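Local coordinates for protein putative esterase (Uncultured bacterium, PDB 7C4D) that probably hydrolyses carboxylic ester bonds, as a marine bacterial esterase of the alpha/beta hydrolase fold, at residues A[15-20]-A[52-57]; A[25-30]-A[88-93]; A[101-106]-A[116-121]. One frame throughout, in Å; residues are numbered along the deposited sequence.

In the fold
All three contacts build one mixed sheet and its cover. Contact 1 lies toward the surface, where strand 16-19, outermost at one end of the sheet, pairs antiparallel with 51-55, and its side chains mix aromatic rings, long charged chains and a carboxylate. Contact 2 is buried and joins the parallel strands 25-29 and 90-95, mostly through aliphatic side chains. The two are coupled directly, since strands 51-55 and 25-29 are neighbours: Tyr53 N lies 2.8 Å from Leu26 O. Contact 3, also buried, sets helix 97-108 on strand 113-119 by apolar packing alone; Ile92 of contact 2 touches Ala102 and lies beside Ile117 in the sheet.

Contact 1: residues A[15-20]-A[52-57]; sequences FFRKKG and VYLIDQ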
loop_
_atom_site.group_PDB
_atom_site.type_symbol
_atom_site.label_atom_id
_atom_site.label_comp_id
_atom_site.label_asym_id
_atom_site.label_seq_id
_atom_site.Cartn_x
_atom_site.Cartn_y
_atom_site.Cartn_z
ATOM N N PHE A 15 -3.749 -3.338 13.336
ATOM C CA PHE A 15 -5.163 -3.008 13.309
ATOM C C PHE A 15 -5.768 -3.414 11.963
ATOM O O PHE A 15 -5.127 -3.253 10.916
ATOM C CB PHE A 15 -5.377 -1.512 13.493
ATOM C CG PHE A 15 -6.823 -1.120 13.331
ATOM C CD1 PHE A 15 -7.761 -1.411 14.306
ATOM C CD2 PHE A 15 -7.248 -0.453 12.211
ATOM C CE1 PHE A 15 -9.088 -1.049 14.143
ATOM C CE2 PHE A 15 -8.573 -0.116 12.017
ATOM C CZ PHE A 15 -9.495 -0.402 12.998
ATOM N N PHE A 16 -7.006 -3.936 12.016
ATOM C CA PHE A 16 -7.781 -4.337 10.846
ATOM C C PHE A 16 -9.272 -4.132 11.110
ATOM O O PHE A 16 -9.721 -4.010 12.260
ATOM C CB PHE A 16 -7.602 -5.826 10.512
ATOM C CG PHE A 16 -8.211 -6.775 11.511
ATOM C CD1 PHE A 16 -7.542 -7.099 12.688
ATOM C CD2 PHE A 16 -9.465 -7.331 11.287
ATOM C CE1 PHE A 16 -8.102 -7.988 13.599
ATOM C CE2 PHE A 16 -10.025 -8.214 12.201
ATOM C CZ PHE A 16 -9.345 -8.533 13.358
ATOM N N ARG A 17 -9.998 -4.078 9.998
ATOM C CA ARG A 17 -11.452 -4.163 9.940
ATOM C C ARG A 17 -11.818 -5.239 8.915
ATOM O O ARG A 17 -11.146 -5.376 7.889
ATOM C CB ARG A 17 -12.039 -2.816 9.497
ATOM C CG ARG A 17 -11.980 -1.717 10.548
ATOM C CD ARG A 17 -12.976 -0.588 10.315
ATOM N NE ARG A 17 -12.699 0.149 9.090
ATOM C CZ ARG A 17 -13.542 0.242 8.060
ATOM N NH1 ARG A 17 -13.218 0.929 6.973
ATOM N NH2 ARG A 17 -14.728 -0.330 8.144
ATOM N N LYS A 18 -12.881 -6.000 9.190
ATOM C CA LYS A 18 -13.323 -7.085 8.320
ATOM C C LYS A 18 -14.698 -6.758 7.735
ATOM O O LYS A 18 -15.602 -6.433 8.477
ATOM C CB LYS A 18 -13.380 -8.383 9.127
ATOM C CG LYS A 18 -13.877 -9.601 8.365
ATOM C CD LYS A 18 -13.663 -10.856 9.153
ATOM C CE LYS A 18 -14.469 -12.003 8.615
ATOM N NZ LYS A 18 -14.395 -13.147 9.546
ATOM N N LYS A 19 -14.822 -6.787 6.411
ATOM C CA LYS A 19 -16.089 -6.658 5.711
ATOM C C LYS A 19 -16.342 -7.972 4.983
ATOM O O LYS A 19 -15.495 -8.409 4.199
ATOM C CB LYS A 19 -16.001 -5.537 4.669
ATOM C CG LYS A 19 -15.418 -4.197 5.135
ATOM C CD LYS A 19 -16.276 -3.449 6.141
ATOM C CE LYS A 19 -17.650 -3.087 5.634
ATOM N NZ LYS A 19 -18.523 -2.679 6.753
ATOM N N GLY A 20 -17.484 -8.603 5.271
ATOM C CA GLY A 20 -17.889 -9.831 4.607
ATOM C C GLY A 20 -17.741 -11.006 5.566
ATOM O O GLY A 20 -16.726 -11.098 6.258
ATOM N N VAL A 52 -13.166 -9.793 3.465
ATOM C CA VAL A 52 -12.149 -8.801 3.205
ATOM C C VAL A 52 -11.596 -8.241 4.518
ATOM O O VAL A 52 -12.358 -7.751 5.360
ATOM C CB VAL A 52 -12.706 -7.667 2.331
ATOM C CG1 VAL A 52 -11.601 -6.683 1.972
ATOM C CG2 VAL A 52 -13.417 -8.193 1.078
ATOM N N TYR A 53 -10.259 -8.268 4.642
ATOM C CA TYR A 53 -9.538 -7.674 5.767
ATOM C C TYR A 53 -8.796 -6.418 5.313
ATOM O O TYR A 53 -7.954 -6.477 4.408
ATOM C CB TYR A 53 -8.550 -8.674 6.360
ATOM C CG TYR A 53 -9.196 -9.870 6.999
ATOM C CD1 TYR A 53 -9.591 -10.951 6.233
ATOM C CD2 TYR A 53 -9.429 -9.916 8.366
ATOM C CE1 TYR A 53 -10.201 -12.046 6.808
ATOM C CE2 TYR A 53 -10.027 -11.004 8.967
ATOM C CZ TYR A 53 -10.406 -12.075 8.176
ATOM O OH TYR A 53 -10.965 -13.180 8.738
ATOM N N LEU A 54 -9.206 -5.270 5.866
ATOM C CA LEU A 54 -8.571 -3.992 5.577
ATOM C C LEU A 54 -7.590 -3.727 6.713
ATOM O O LEU A 54 -8.001 -3.423 7.841
ATOM C CB LEU A 54 -9.618 -2.882 5.521
ATOM C CG LEU A 54 -10.777 -3.041 4.536
ATOM C CD1 LEU A 54 -11.703 -1.861 4.682
ATOM C CD2 LEU A 54 -10.264 -3.080 3.110
ATOM N N ILE A 55 -6.306 -3.916 6.394
ATOM C CA ILE A 55 -5.211 -3.893 7.358
ATOM C C ILE A 55 -4.559 -2.515 7.288
ATOM O O ILE A 55 -4.458 -1.930 6.198
ATOM C CB ILE A 55 -4.232 -5.030 7.007
ATOM C CG1 ILE A 55 -4.740 -6.392 7.494
ATOM C CG2 ILE A 55 -2.828 -4.738 7.490
ATOM C CD1 ILE A 55 -4.617 -6.553 8.942
ATOM N N ASP A 56 -4.232 -1.958 8.468
ATOM C CA ASP A 56 -3.386 -0.772 8.589
ATOM C C ASP A 56 -1.974 -1.317 8.821
ATOM O O ASP A 56 -1.780 -2.158 9.684
ATOM C CB ASP A 56 -3.820 0.140 9.747
ATOM C CG ASP A 56 -5.114 0.930 9.546
ATOM O OD1 ASP A 56 -5.649 0.921 8.443
ATOM O OD2 ASP A 56 -5.549 1.601 10.478
ATOM N N GLN A 57 -1.018 -0.968 7.964
ATOM C CA GLN A 57 0.333 -1.493 8.157
ATOM C C GLN A 57 1.071 -0.695 9.236
ATOM O O GLN A 57 0.613 0.396 9.597
ATOM C CB GLN A 57 1.066 -1.499 6.823
ATOM C CG GLN A 57 0.464 -2.522 5.862
ATOM C CD GLN A 57 1.210 -2.486 4.568
ATOM O OE1 GLN A 57 2.194 -3.205 4.376
ATOM N NE2 GLN A 57 0.789 -1.569 3.718
#
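Lys18 and Tyr53 lie side by side and point the same way. With Lys18 CG anti to the backbone N and the chain extended beyond it, CG lies over one face of the tyrosine ring, toward the rim, and CD approaches Tyr53 CZ at 3.6 Å. Lys18 NZ is hydrogen-bonded to Gln51 OE1, at the start of the same strand as Tyr53. On the same side of the sheet the Phe16 ring also runs alongside Tyr53 and meets it obliquely, the two planes at 49°; CD2 of Phe16 is 3.9 Å from CD2 of Tyr53. Phe16 CB meets Ile55 CD1 at 3.5 Å, and Phe81 adds an edge-to-face ring. On the other side, Leu54 CD1 sits over one face of the Arg17 guanidinium in the conformer given. At the far end the Asp56 carboxylate comes to the edge of the Phe15 ring, OD2 3.2 Å from CD2, its plane turned 48° from the ring. Arg62 N and Gly36 N hold the two carboxylate oxygens. Between the two layers of side chains, five backbone hydrogen bonds join the strands, the straightest from Asp56 N to Phe15 O (2.9 Å, 175°). One antiparallel strand near the start of an otherwise parallel sheet is characteristic of the alpha/beta hydrolase fold; here that strand is outermost.

Contact 2: residues A[25-30]-A[88-93]; sequences PLIILH and ESVNII
Pro25 O is gripped twice by Asn91, by its backbone N at 3.1 Å and by its side-chain ND2 at 3.3 Å. The two donors reach the carbonyl from opposite faces of its plane, and the side-chain bond is the more bent, 137° at the hydrogen. Asn91 CG stands anti to its own carbonyl carbon (chi1 -63°), which puts it beside the backbone N and lets the side-chain amide reach the carbonyl that this N also binds; ND2 bonds Glu24 as well. Leu26 crosses Asn91 at about a right angle and lays CD1 against the asparagine CB, 3.5 Å away. The same methyl reaches Ile93, 4.0 Å from its CG1. On the other face, Ile27 CD1 lies 4.1 Å from both methyls of Val90, and Leu78 and Ile82 of helix 71-84 cover Ile27. Where the strands start, Val90 CG1 packs against Pro25 CB. Three further backbone bonds carry the parallel pairing on, from Ile27 N to Asn91 O, Ile93 N to Ile27 O and Leu29 N to Ile93 O. Bonds to both Pro25 O and Glu24 probably fix the rotation of the Asn91 amide, while beyond it the strands rely on main-chain bonds and buried aliphatic packing.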
loop_
_atom_site.group_PDB
_atom_site.type_symbol
_atom_site.label_atom_id
_atom_site.label_comp_id
_atom_site.label_asym_id
_atom_site.label_seq_id
_atom_site.Cartn_x
_atom_site.Cartn_y
_atom_site.Cartn_z
ATOM N N PRO A 25 -10.682 -15.644 2.242
ATOM C CA PRO A 25 -10.196 -14.390 2.812
ATOM C C PRO A 25 -9.505 -13.619 1.710
ATOM O O PRO A 25 -8.954 -14.193 0.772
ATOM C CB PRO A 25 -9.154 -14.809 3.843
ATOM C CG PRO A 25 -9.531 -16.254 4.110
ATOM C CD PRO A 25 -9.986 -16.815 2.785
ATOM N N LEU A 26 -9.590 -12.298 1.840
ATOM C CA LEU A 26 -8.951 -11.379 0.930
ATOM C C LEU A 26 -8.368 -10.271 1.805
ATOM O O LEU A 26 -9.109 -9.552 2.471
ATOM C CB LEU A 26 -10.007 -10.872 -0.059
ATOM C CG LEU A 26 -9.575 -9.767 -1.036
ATOM C CD1 LEU A 26 -8.351 -10.181 -1.818
ATOM C CD2 LEU A 26 -10.720 -9.434 -2.005
ATOM N N ILE A 27 -7.037 -10.156 1.785
ATOM C CA ILE A 27 -6.328 -9.158 2.563
ATOM C C ILE A 27 -5.930 -8.017 1.638
ATOM O O ILE A 27 -5.316 -8.278 0.594
ATOM C CB ILE A 27 -5.100 -9.789 3.282
ATOM C CG1 ILE A 27 -5.521 -10.855 4.296
ATOM C CG2 ILE A 27 -4.242 -8.708 3.932
ATOM C CD1 ILE A 27 -4.384 -11.640 4.955
ATOM N N ILE A 28 -6.254 -6.771 2.041
ATOM C CA ILE A 28 -5.864 -5.609 1.249
ATOM C C ILE A 28 -4.823 -4.796 2.044
ATOM O O ILE A 28 -5.034 -4.520 3.220
ATOM C CB ILE A 28 -7.102 -4.789 0.832
ATOM C CG1 ILE A 28 -8.181 -5.678 0.209
ATOM C CG2 ILE A 28 -6.789 -3.607 -0.077
ATOM C CD1 ILE A 28 -9.393 -4.883 -0.373
ATOM N N LEU A 29 -3.704 -4.444 1.396
ATOM C CA LEU A 29 -2.610 -3.665 1.982
ATOM C C LEU A 29 -2.423 -2.357 1.212
ATOM O O LEU A 29 -2.077 -2.345 0.022
ATOM C CB LEU A 29 -1.296 -4.460 1.941
ATOM C CG LEU A 29 -1.274 -5.819 2.619
ATOM C CD1 LEU A 29 0.137 -6.384 2.570
ATOM C CD2 LEU A 29 -1.727 -5.686 4.048
ATOM N N HIS A 30 -2.644 -1.244 1.906
ATOM C CA HIS A 30 -2.455 0.087 1.359
ATOM C C HIS A 30 -0.952 0.389 1.110
ATOM O O HIS A 30 -0.034 -0.343 1.529
ATOM C CB HIS A 30 -3.084 1.076 2.344
ATOM C CG HIS A 30 -2.357 1.094 3.643
ATOM N ND1 HIS A 30 -1.189 1.814 3.826
ATOM C CD2 HIS A 30 -2.563 0.426 4.794
ATOM C CE1 HIS A 30 -0.728 1.616 5.035
ATOM N NE2 HIS A 30 -1.557 0.770 5.661
ATOM N N GLU A 88 -5.755 -20.089 6.602
ATOM C CA GLU A 88 -4.922 -21.109 5.986
ATOM C C GLU A 88 -4.242 -20.552 4.735
ATOM O O GLU A 88 -3.009 -20.604 4.614
ATOM C CB GLU A 88 -5.753 -22.360 5.677
ATOM C CG GLU A 88 -5.003 -23.653 5.956
ATOM C CD GLU A 88 -4.115 -23.600 7.192
ATOM O OE1 GLU A 88 -4.655 -23.477 8.312
ATOM O OE2 GLU A 88 -2.880 -23.651 7.031
ATOM N N SER A 89 -5.066 -20.046 3.802
ATOM C CA SER A 89 -4.558 -19.506 2.557
ATOM C C SER A 89 -5.434 -18.334 2.110
ATOM O O SER A 89 -6.651 -18.361 2.288
ATOM C CB SER A 89 -4.432 -20.573 1.508
ATOM O OG SER A 89 -5.708 -21.040 1.124
ATOM N N VAL A 90 -4.787 -17.312 1.538
ATOM C CA VAL A 90 -5.429 -16.027 1.389
ATOM C C VAL A 90 -5.183 -15.457 0.007
ATOM O O VAL A 90 -4.119 -15.663 -0.579
ATOM C CB VAL A 90 -4.951 -15.020 2.445
ATOM C CG1 VAL A 90 -5.407 -15.408 3.828
ATOM C CG2 VAL A 90 -3.463 -14.677 2.349
ATOM N N ASN A 91 -6.166 -14.663 -0.437
ATOM C CA ASN A 91 -5.952 -13.749 -1.546
ATOM C C ASN A 91 -5.392 -12.447 -0.982
ATOM O O ASN A 91 -5.758 -12.053 0.111
ATOM C CB ASN A 91 -7.262 -13.454 -2.279
ATOM C CG ASN A 91 -7.844 -14.698 -2.913
ATOM O OD1 ASN A 91 -7.253 -15.259 -3.820
ATOM N ND2 ASN A 91 -8.954 -15.170 -2.378
ATOM N N ILE A 92 -4.598 -11.753 -1.782
ATOM C CA ILE A 92 -3.954 -10.523 -1.345
ATOM C C ILE A 92 -3.994 -9.530 -2.488
ATOM O O ILE A 92 -3.635 -9.865 -3.606
ATOM C CB ILE A 92 -2.485 -10.742 -0.873
ATOM C CG1 ILE A 92 -2.440 -11.669 0.333
ATOM C CG2 ILE A 92 -1.787 -9.404 -0.565
ATOM C CD1 ILE A 92 -1.026 -11.989 0.834
ATOM N N ILE A 93 -4.370 -8.292 -2.148
ATOM C CA ILE A 93 -4.149 -7.118 -2.964
ATOM C C ILE A 93 -3.195 -6.167 -2.216
ATOM O O ILE A 93 -3.433 -5.833 -1.064
ATOM C CB ILE A 93 -5.495 -6.407 -3.259
ATOM C CG1 ILE A 93 -6.529 -7.339 -3.908
ATOM C CG2 ILE A 93 -5.254 -5.139 -4.080
ATOM C CD1 ILE A 93 -7.961 -6.809 -3.893
#

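Contact 3: residues A[101-106]-A[116-121]; sequences TAMWFT and LIVADI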
loop_
_atom_site.group_PDB
_atom_site.type_symbol
_atom_site.label_atom_id
_atom_site.label_comp_id
_atom_site.label_asym_id
_atom_site.label_seq_id
_atom_site.Cartn_x
_atom_site.Cartn_y
_atom_site.Cartn_z
ATOM N N THR A 101 5.324 -5.464 0.050
ATOM C CA THR A 101 5.132 -6.328 1.215
ATOM C C THR A 101 4.489 -7.634 0.775
ATOM O O THR A 101 4.895 -8.715 1.193
ATOM C CB THR A 101 4.280 -5.603 2.272
ATOM O OG1 THR A 101 4.950 -4.417 2.688
ATOM C CG2 THR A 101 3.925 -6.412 3.493
ATOM N N ALA A 102 3.487 -7.523 -0.110
ATOM C CA ALA A 102 2.729 -8.702 -0.497
ATOM C C ALA A 102 3.620 -9.640 -1.314
ATOM O O ALA A 102 3.605 -10.839 -1.093
ATOM C CB ALA A 102 1.475 -8.275 -1.245
ATOM N N MET A 103 4.412 -9.079 -2.236
ATOM C CA MET A 103 5.346 -9.867 -3.027
ATOM C C MET A 103 6.406 -10.537 -2.135
ATOM O O MET A 103 6.625 -11.742 -2.291
ATOM C CB MET A 103 5.993 -9.000 -4.104
ATOM C CG MET A 103 5.083 -8.725 -5.257
ATOM S SD MET A 103 5.965 -7.940 -6.608
ATOM C CE MET A 103 6.043 -6.226 -6.071
ATOM N N TRP A 104 6.971 -9.786 -1.156
ATOM C CA TRP A 104 7.906 -10.335 -0.167
ATOM C C TRP A 104 7.271 -11.511 0.560
ATOM O O TRP A 104 7.836 -12.601 0.563
ATOM C CB TRP A 104 8.353 -9.273 0.851
ATOM C CG TRP A 104 9.648 -8.612 0.505
ATOM C CD1 TRP A 104 9.854 -7.651 -0.441
ATOM C CD2 TRP A 104 10.932 -8.881 1.098
ATOM N NE1 TRP A 104 11.175 -7.292 -0.474
ATOM C CE2 TRP A 104 11.862 -8.028 0.460
ATOM C CE3 TRP A 104 11.380 -9.735 2.113
ATOM C CZ2 TRP A 104 13.217 -8.023 0.801
ATOM C CZ3 TRP A 104 12.718 -9.728 2.446
ATOM C CH2 TRP A 104 13.625 -8.886 1.796
ATOM N N PHE A 105 6.080 -11.270 1.147
ATOM C CA PHE A 105 5.356 -12.296 1.880
ATOM C C PHE A 105 5.060 -13.541 1.037
ATOM O O PHE A 105 5.149 -14.655 1.552
ATOM C CB PHE A 105 4.122 -11.750 2.611
ATOM C CG PHE A 105 3.265 -12.844 3.203
ATOM C CD1 PHE A 105 3.498 -13.320 4.492
ATOM C CD2 PHE A 105 2.234 -13.423 2.461
ATOM C CE1 PHE A 105 2.749 -14.380 4.996
ATOM C CE2 PHE A 105 1.467 -14.462 2.980
ATOM C CZ PHE A 105 1.727 -14.934 4.244
ATOM N N THR A 106 4.681 -13.338 -0.235
ATOM C CA THR A 106 4.234 -14.404 -1.126
ATOM C C THR A 106 5.410 -15.311 -1.522
ATOM O O THR A 106 5.260 -16.528 -1.575
ATOM C CB THR A 106 3.560 -13.800 -2.380
ATOM O OG1 THR A 106 2.358 -13.142 -1.960
ATOM C CG2 THR A 106 3.250 -14.810 -3.469
ATOM N N LEU A 116 -2.446 -13.423 -6.079
ATOM C CA LEU A 116 -1.855 -12.172 -5.656
ATOM C C LEU A 116 -2.207 -11.057 -6.642
ATOM O O LEU A 116 -2.028 -11.200 -7.851
ATOM C CB LEU A 116 -0.344 -12.366 -5.562
ATOM C CG LEU A 116 0.489 -11.083 -5.454
ATOM C CD1 LEU A 116 0.078 -10.254 -4.233
ATOM C CD2 LEU A 116 1.990 -11.396 -5.418
ATOM N N ILE A 117 -2.687 -9.928 -6.112
ATOM C CA ILE A 117 -2.842 -8.783 -7.002
ATOM C C ILE A 117 -1.881 -7.680 -6.565
ATOM O O ILE A 117 -1.916 -7.283 -5.400
ATOM C CB ILE A 117 -4.305 -8.266 -7.076
ATOM C CG1 ILE A 117 -5.282 -9.284 -7.705
ATOM C CG2 ILE A 117 -4.330 -6.968 -7.848
ATOM C CD1 ILE A 117 -6.750 -8.878 -7.586
ATOM N N VAL A 118 -1.036 -7.198 -7.493
ATOM C CA VAL A 118 -0.093 -6.114 -7.234
ATOM C C VAL A 118 -0.486 -4.864 -8.028
ATOM O O VAL A 118 -0.415 -4.883 -9.260
ATOM C CB VAL A 118 1.357 -6.548 -7.550
ATOM C CG1 VAL A 118 2.306 -5.362 -7.514
ATOM C CG2 VAL A 118 1.816 -7.658 -6.630
ATOM N N ALA A 119 -0.865 -3.784 -7.302
ATOM C CA ALA A 119 -1.371 -2.543 -7.907
ATOM C C ALA A 119 -0.270 -1.483 -8.038
ATOM O O ALA A 119 0.224 -0.934 -7.037
ATOM C CB ALA A 119 -2.547 -1.999 -7.122
ATOM N N ASP A 120 0.133 -1.257 -9.293
ATOM C CA ASP A 120 0.980 -0.152 -9.735
ATOM C C ASP A 120 2.325 -0.030 -8.985
ATOM O O ASP A 120 2.667 1.047 -8.509
ATOM C CB ASP A 120 0.197 1.156 -9.841
ATOM C CG ASP A 120 0.802 2.138 -10.850
ATOM O OD1 ASP A 120 0.941 1.784 -12.052
ATOM O OD2 ASP A 120 1.144 3.255 -10.433
ATOM N N ILE A 121 3.107 -1.118 -8.928
ATOM C CA ILE A 121 4.477 -1.096 -8.467
ATOM C C ILE A 121 5.198 -2.329 -9.015
ATOM O O ILE A 121 4.584 -3.378 -9.235
ATOM C CB ILE A 121 4.534 -1.021 -6.926
ATOM C CG1 ILE A 121 5.921 -0.566 -6.459
ATOM C CG2 ILE A 121 4.081 -2.326 -6.316
ATOM C CD1 ILE A 121 6.131 -0.494 -4.973
#
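Met103 CG stands anti to its carbonyl carbon (chi1 -76°) and Leu116 CG anti to its backbone N (chi1 166°); these torsions put both CG atoms between helix and strand, where the side chains cross at about a right angle. CG of Met103 is 4.1 Å from Leu116 CD2 and closer, 3.7 Å, to Val118 CG2. The methionine chain bends at chi3 (-80°), and CE comes to Val118 CG1 at 4.1 Å. Leu116 divides its methyls: CD1 meets Ala102 CB at 3.8 Å, while CD2 packs against Thr106. Thr106 OG1 donates to Ala102 O within the helix (2.8 Å), from above the carbonyl plane and opposite the face used by Thr106 N, and touches Leu116 CD2 across the contact. An alanine at Thr106 would probably leave Ala102 O with the backbone N alone of these two donors and open a small gap beside Leu116 CD2. Phe219 of the next strand packs on both Met103 and Val118. This is the helix-to-strand packing of a beta-alpha-beta unit, 90-95, 97-108 and 113-119; in the alpha/beta hydrolase fold such a helix follows the nucleophile elbow, probably formed here around Ser96.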